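Local coordinates for imidazoleglycerol-phosphate dehydratase (PDB 5DNL) that catalyses the manganese-dependent dehydration of imidazoleglycerol phosphate to imidazoleacetol phosphate, the sixth step of histidine biosynthesis, at the interface of chains A and B and the interface of chains A and C. Sequence-based numbering; all coordinates share one arbitrary frame. Chains: chain A/B/C, Imidazoleglycerol-phosphate dehydratase.

Contacts 1 and 2 lie on opposite ends of chain A, the centres of their C-alpha atoms about 35 Å apart, and share no residue. In contact 1 the N-terminal stretch of chain A, from strand 2-4 towards strand 8-14, receives the C-terminal tail of chain B across a two-fold interface. In contact 2 the loops of chain A and the start of its helix 144-162 meet helices 51-69 and 116-130 of chain C, beside manganese-binding residues. Each subunit thus joins different neighbours through separate surfaces, consistent with the 24-subunit assembly of the deposited structure, and both patches include residues that line inhibitor pockets.

Contact 1: the interface of chains A and B. Residues chain A 3, 5-7; chain B 172-173.
B:Lys173 lays its backbone carbonyl and the inner part of its side chain against A:Thr5, A:Lys6 and A:Glu7 in a tail-to-N-terminus contact of the imidazoleglycerol-phosphate dehydratase family. The tight part is the backbone junction. A:Lys6 N donates to B:Lys173 O at 2.9 Å, nearly straight at the hydrogen (172°), with the donor tilted 23° from the carbonyl plane. A:Thr5 CB approaches the same oxygen, and the aliphatic stem of A:Lys6 runs past it, CG lying 3.4 Å from B:Lys173 O and CD 3.5 Å from B:Thr172 O. A:Thr5 OG1 sits between its backbone N and carbonyl carbon (chi1 74°), where it accepts from A:Glu7 N at 2.9 Å, a bond that probably steadies the turn presenting A:Lys6 N. The side chains of A:Glu7 and B:Lys173 cross obliquely, carboxylate carbon CD of A:Glu7 lying 3.7 Å from CB of B:Lys173, so that the lysine stem and not its ammonium meets the acid. The looser side is bridged by water 1, held 2.6 Å from A:Glu7 OE2 and 2.7 Å from B:Thr172 OG1. Further along, B:Lys173 bends at its last torsion, and CE of B:Lys173 passes A:Arg3 NH2 at 4.1 Å, the two side chains crossing at about a right angle; no salt bridge forms there, and the like charges probably keep the ends apart. B:Lys173 and A:Glu7 also belong to inhibitor pockets, where the lysine probably helps to hold the phosphonate.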
ATOM      1  N   ARG A   3     -26.290 -50.103   5.432  1.00 18.25           N
ATOM      2  CA  ARG A   3     -26.609 -49.007   6.327  1.00 18.96           C
ATOM      3  C   ARG A   3     -27.866 -48.352   5.812  1.00 16.87           C
ATOM      4  O   ARG A   3     -27.911 -47.938   4.651  1.00 17.38           O
ATOM      5  CB  ARG A   3     -25.463 -48.002   6.394  1.00 19.34           C
ATOM      6  CG  ARG A   3     -25.689 -46.881   7.387  1.00 20.68           C
ATOM      7  CD  ARG A   3     -24.519 -45.900   7.397  1.00 20.92           C
ATOM      8  NE  ARG A   3     -24.696 -44.763   8.299  1.00 19.72           N
ATOM      9  CZ  ARG A   3     -25.328 -43.627   8.006  1.00 16.32           C
ATOM     10  NH1 ARG A   3     -25.934 -43.438   6.845  1.00 17.86           N
ATOM     11  NH2 ARG A   3     -25.383 -42.660   8.918  1.00 21.79           N
ATOM     12  N   THR A   5     -31.031 -45.537   6.663  1.00 15.77           N
ATOM     13  CA  THR A   5     -31.690 -44.480   7.418  1.00 17.90           C
ATOM     14  C   THR A   5     -32.950 -44.098   6.677  1.00 15.99           C
ATOM     15  O   THR A   5     -33.254 -44.651   5.611  1.00 18.74           O
ATOM     16  CB  THR A   5     -30.797 -43.214   7.591  1.00 17.22           C
ATOM     17  OG1 THR A   5     -30.726 -42.506   6.359  1.00 17.48           O
ATOM     18  CG2 THR A   5     -29.397 -43.575   8.061  1.00 17.97           C
ATOM     19  N   LYS A   6     -33.672 -43.113   7.197  1.00 16.91           N
ATOM     20  CA  LYS A   6     -34.798 -42.558   6.457  1.00 15.90           C
ATOM     21  C   LYS A   6     -34.387 -41.775   5.202  1.00 16.40           C
ATOM     22  O   LYS A   6     -35.245 -41.478   4.374  1.00 19.02           O
ATOM     23  CB  LYS A   6     -35.671 -41.676   7.363  1.00 18.01           C
ATOM     24  CG  LYS A   6     -36.319 -42.454   8.500  1.00 19.12           C
ATOM     25  CD  LYS A   6     -37.175 -41.574   9.396  1.00 23.74           C
ATOM     26  CE  LYS A   6     -37.786 -42.371  10.533  1.00 42.38           C
ATOM     27  NZ  LYS A   6     -38.641 -41.524  11.411  1.00 53.12           N
ATOM     28  N   GLU A   7     -33.098 -41.431   5.069  1.00 15.69           N
ATOM     29  CA  GLU A   7     -32.573 -40.688   3.915  1.00 17.96           C
ATOM     30  C   GLU A   7     -31.975 -41.569   2.826  1.00 15.71           C
ATOM     31  O   GLU A   7     -32.139 -41.289   1.634  1.00 17.04           O
ATOM     32  CB  GLU A   7     -31.482 -39.712   4.399  1.00 15.69           C
ATOM     33  CG  GLU A   7     -31.987 -38.667   5.379  1.00 16.97           C
ATOM     34  CD  GLU A   7     -30.880 -37.888   6.059  1.00 15.86           C
ATOM     35  OE1 GLU A   7     -29.705 -38.240   5.921  1.00 16.91           O
ATOM     36  OE2 GLU A   7     -31.213 -36.912   6.769  1.00 16.73           O
TER
ATOM     37  N   THR B 172     -34.037 -36.561  12.469  1.00 13.26           N
ATOM     38  CA  THR B 172     -35.016 -36.778  11.409  1.00 13.36           C
ATOM     39  C   THR B 172     -34.681 -37.991  10.560  1.00 13.63           C
ATOM     40  O   THR B 172     -35.573 -38.511   9.876  1.00 15.89           O
ATOM     41  CB  THR B 172     -35.139 -35.561  10.479  1.00 14.57           C
ATOM     42  OG1 THR B 172     -33.861 -35.262   9.890  1.00 14.34           O
ATOM     43  CG2 THR B 172     -35.619 -34.351  11.216  1.00 15.61           C
ATOM     44  N   LYS B 173     -33.430 -38.455  10.559  1.00 15.00           N
ATOM     45  CA  LYS B 173     -33.075 -39.616   9.760  1.00 15.25           C
ATOM     46  C   LYS B 173     -33.387 -40.914  10.472  1.00 17.92           C
ATOM     47  O   LYS B 173     -33.255 -41.974   9.858  1.00 18.00           O
ATOM     48  CB  LYS B 173     -31.631 -39.556   9.243  1.00 16.79           C
ATOM     49  CG  LYS B 173     -30.513 -39.886  10.214  1.00 15.81           C
ATOM     50  CD  LYS B 173     -29.161 -39.554   9.594  1.00 15.39           C
ATOM     51  CE  LYS B 173     -28.012 -39.888  10.528  1.00 16.60           C
ATOM     52  NZ  LYS B 173     -28.065 -39.186  11.842  1.00 16.41           N
TER
HETATM   53  O   HOH W   1     -33.706 -36.621   7.574  1.00 17.94           O

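Contact 2: the interface of chains A and C. Residues chain A 85, 111, 143, 145-146; chain C 52, 56, 117, 121, 128.
C:His52 pushes its imidazole between A:His145, A:His146 and A:Asn143, the ring carbon CE1 lying 3.7 Å from A:His145 CB. The A:His146 ring meets it edge-to-face, planes 67° apart, while the A:Asn143 amide comes tip to tip, nearly perpendicular. C:His52 and C:Glu56, of the HHxxED motif, bind manganese with C:Glu121; A:His145 and A:His146 begin an HHxxE motif, and A:His146 may serve a metal too. Outward, A:Glu111, its CG anti to the backbone N (chi1 -171°) and the chain extended beyond, brings its carboxylate to the edge of the C:His52 ring. C:His52 ND1 donates to the syn side of A:Glu111 OE1 at 2.7 Å, and C:Ser117 OG to the anti side of the same A:Glu111 OE1 at 2.8 Å. A:Glu111 OE2 takes A:His145 ND1 on its syn side, so the carboxylate joins histidines of both chains and probably helps to fix the rotation of C:His52. An alanine in place of A:Glu111 would probably leave C:His52 ND1, C:Ser117 OG and A:His145 ND1 without this acceptor and set the metal-binding imidazole freer to turn. C:Ser117 OG accepts from A:Asn143 ND2 at 2.8 Å, a bent bond (133° at H) tilted from the amide plane, while A:Asn143 OD1 caps helix 144-162 through A:His146 N. At the rim A:Asp85 OD2 forms a long salt bridge to C:Arg128 NH1 (3.6 Å). Water 4 links this pair to C:Glu121 OE2, lying 2.6 Å from A:Asp85 OD2 and at the in-plane edge of the C:Arg128 guanidinium.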
ATOM      1  N   ASP A  85      -3.643 -35.654 -16.090  1.00 11.91           N
ATOM      2  CA  ASP A  85      -3.336 -34.498 -16.919  1.00 11.90           C
ATOM      3  C   ASP A  85      -2.783 -33.362 -16.020  1.00 11.49           C
ATOM      4  O   ASP A  85      -1.787 -33.582 -15.334  1.00 12.37           O
ATOM      5  CB  ASP A  85      -4.556 -34.099 -17.751  1.00 12.82           C
ATOM      6  CG  ASP A  85      -5.007 -35.190 -18.723  1.00 16.30           C
ATOM      7  OD1 ASP A  85      -4.420 -36.298 -18.765  1.00 15.07           O
ATOM      8  OD2 ASP A  85      -5.947 -34.900 -19.472  1.00 16.17           O
ATOM      9  N   GLU A 111     -16.865 -28.221 -12.948  1.00 12.10           N
ATOM     10  CA  GLU A 111     -17.605 -29.122 -13.817  1.00 11.98           C
ATOM     11  C   GLU A 111     -18.871 -29.587 -13.112  1.00 12.02           C
ATOM     12  O   GLU A 111     -18.817 -30.004 -11.942  1.00 13.88           O
ATOM     13  CB  GLU A 111     -16.722 -30.327 -14.140  1.00 15.14           C
ATOM     14  CG  GLU A 111     -17.287 -31.239 -15.212  1.00 16.07           C
ATOM     15  CD  GLU A 111     -16.244 -32.226 -15.708  1.00 13.94           C
ATOM     16  OE1 GLU A 111     -15.134 -31.778 -16.090  1.00 15.77           O
ATOM     17  OE2 GLU A 111     -16.529 -33.437 -15.649  1.00 15.05           O
ATOM     18  N   ASN A 143      -8.551 -28.602 -13.425  1.00 12.34           N
ATOM     19  CA  ASN A 143      -9.798 -29.208 -13.866  1.00 11.99           C
ATOM     20  C   ASN A 143     -10.503 -30.015 -12.768  1.00 12.38           C
ATOM     21  O   ASN A 143      -9.907 -30.899 -12.154  1.00 12.14           O
ATOM     22  CB  ASN A 143      -9.534 -30.122 -15.061  1.00 10.70           C
ATOM     23  CG  ASN A 143     -10.791 -30.713 -15.620  1.00 12.14           C
ATOM     24  OD1 ASN A 143     -11.298 -31.693 -15.105  1.00 12.82           O
ATOM     25  ND2 ASN A 143     -11.337 -30.095 -16.666  1.00 15.13           N
ATOM     26  N   HIS A 145     -12.808 -32.412 -12.671  1.00 11.27           N
ATOM     27  CA  HIS A 145     -12.933 -33.861 -12.871  1.00 11.09           C
ATOM     28  C   HIS A 145     -11.570 -34.501 -12.665  1.00 11.78           C
ATOM     29  O   HIS A 145     -11.461 -35.538 -11.992  1.00 11.48           O
ATOM     30  CB  HIS A 145     -13.435 -34.099 -14.298  1.00 11.74           C
ATOM     31  CG  HIS A 145     -13.804 -35.505 -14.649  1.00 11.92           C
ATOM     32  ND1 HIS A 145     -14.913 -35.767 -15.419  1.00 12.06           N
ATOM     33  CD2 HIS A 145     -13.186 -36.694 -14.466  1.00 11.72           C
ATOM     34  CE1 HIS A 145     -14.994 -37.067 -15.651  1.00 11.43           C
ATOM     35  NE2 HIS A 145     -13.958 -37.651 -15.092  1.00 12.09           N
ATOM     36  N   HIS A 146     -10.520 -33.901 -13.224  1.00 10.78           N
ATOM     37  CA  HIS A 146      -9.176 -34.469 -13.094  1.00 10.65           C
ATOM     38  C   HIS A 146      -8.732 -34.484 -11.619  1.00 12.57           C
ATOM     39  O   HIS A 146      -8.165 -35.467 -11.144  1.00 11.96           O
ATOM     40  CB  HIS A 146      -8.163 -33.717 -13.928  1.00  9.76           C
ATOM     41  CG  HIS A 146      -8.426 -33.789 -15.398  1.00 11.42           C
ATOM     42  ND1 HIS A 146      -7.863 -32.906 -16.295  1.00 12.46           N
ATOM     43  CD2 HIS A 146      -9.198 -34.631 -16.127  1.00 11.24           C
ATOM     44  CE1 HIS A 146      -8.253 -33.217 -17.514  1.00 11.89           C
ATOM     45  NE2 HIS A 146      -9.078 -34.245 -17.444  1.00 11.97           N
TER
ATOM     46  N   HIS C  52     -17.887 -34.603 -19.639  1.00 11.90           N
ATOM     47  CA  HIS C  52     -16.445 -34.413 -19.845  1.00 12.25           C
ATOM     48  C   HIS C  52     -15.895 -35.497 -20.760  1.00 11.79           C
ATOM     49  O   HIS C  52     -15.135 -35.204 -21.680  1.00 11.79           O
ATOM     50  CB  HIS C  52     -15.750 -34.440 -18.504  1.00 14.00           C
ATOM     51  CG  HIS C  52     -14.255 -34.294 -18.515  1.00 11.73           C
ATOM     52  ND1 HIS C  52     -13.621 -33.450 -17.629  1.00 12.48           N
ATOM     53  CD2 HIS C  52     -13.266 -34.915 -19.208  1.00 11.27           C
ATOM     54  CE1 HIS C  52     -12.314 -33.570 -17.763  1.00 12.53           C
ATOM     55  NE2 HIS C  52     -12.071 -34.439 -18.722  1.00 12.94           N
ATOM     56  N   GLU C  56     -14.144 -34.532 -24.445  1.00 10.67           N
ATOM     57  CA  GLU C  56     -12.763 -34.939 -24.676  1.00 12.85           C
ATOM     58  C   GLU C  56     -12.709 -35.996 -25.779  1.00 11.37           C
ATOM     59  O   GLU C  56     -11.884 -35.888 -26.687  1.00 13.68           O
ATOM     60  CB  GLU C  56     -12.180 -35.500 -23.381  1.00 12.16           C
ATOM     61  CG  GLU C  56     -10.813 -36.124 -23.556  1.00 14.59           C
ATOM     62  CD  GLU C  56     -10.106 -36.385 -22.249  1.00 14.88           C
ATOM     63  OE1 GLU C  56     -10.696 -36.130 -21.173  1.00 13.06           O
ATOM     64  OE2 GLU C  56      -8.965 -36.878 -22.309  1.00 13.96           O
ATOM     65  N   SER C 117     -13.992 -26.001 -18.535  1.00 13.03           N
ATOM     66  CA  SER C 117     -13.521 -27.401 -18.422  1.00 14.12           C
ATOM     67  C   SER C 117     -13.780 -28.187 -19.699  1.00 13.19           C
ATOM     68  O   SER C 117     -12.894 -28.851 -20.235  1.00 14.35           O
ATOM     69  CB  SER C 117     -14.195 -28.137 -17.252  1.00 15.16           C
ATOM     70  OG  SER C 117     -14.022 -29.581 -17.359  1.00 18.86           O
ATOM     71  N   GLU C 121     -11.109 -29.472 -22.545  1.00 11.36           N
ATOM     72  CA  GLU C 121     -10.933 -30.908 -22.762  1.00 11.49           C
ATOM     73  C   GLU C 121     -11.221 -31.311 -24.212  1.00 12.29           C
ATOM     74  O   GLU C 121     -10.529 -32.181 -24.771  1.00 13.02           O
ATOM     75  CB  GLU C 121     -11.712 -31.716 -21.736  1.00 13.33           C
ATOM     76  CG  GLU C 121     -11.062 -31.616 -20.374  1.00 13.91           C
ATOM     77  CD  GLU C 121      -9.663 -32.175 -20.387  1.00 14.87           C
ATOM     78  OE1 GLU C 121      -9.491 -33.417 -20.461  1.00 14.49           O
ATOM     79  OE2 GLU C 121      -8.720 -31.356 -20.404  1.00 17.16           O
ATOM     80  N   ARG C 128      -4.510 -33.744 -29.299  1.00 11.34           N
ATOM     81  CA  ARG C 128      -3.922 -35.076 -29.178  1.00 11.55           C
ATOM     82  C   ARG C 128      -4.309 -36.034 -30.306  1.00 13.35           C
ATOM     83  O   ARG C 128      -3.463 -36.807 -30.757  1.00 14.77           O
ATOM     84  CB  ARG C 128      -4.235 -35.670 -27.805  1.00 12.11           C
ATOM     85  CG  ARG C 128      -3.513 -34.964 -26.663  1.00 11.58           C
ATOM     86  CD  ARG C 128      -4.028 -35.415 -25.328  1.00 11.17           C
ATOM     87  NE  ARG C 128      -3.291 -34.758 -24.244  1.00 11.93           N
ATOM     88  CZ  ARG C 128      -3.836 -34.223 -23.165  1.00 12.39           C
ATOM     89  NH1 ARG C 128      -5.142 -34.306 -22.928  1.00 13.95           N
ATOM     90  NH2 ARG C 128      -3.047 -33.589 -22.307  1.00 13.23           N
TER
HETATM   91  O   HOH W   2      -8.189 -36.297 -19.845  1.00 13.58           O
HETATM   92  O   HOH W   3     -18.706 -34.479 -16.855  1.00 17.27           O
HETATM   93  O   HOH W   4      -6.354 -32.726 -20.755  1.00 19.19           O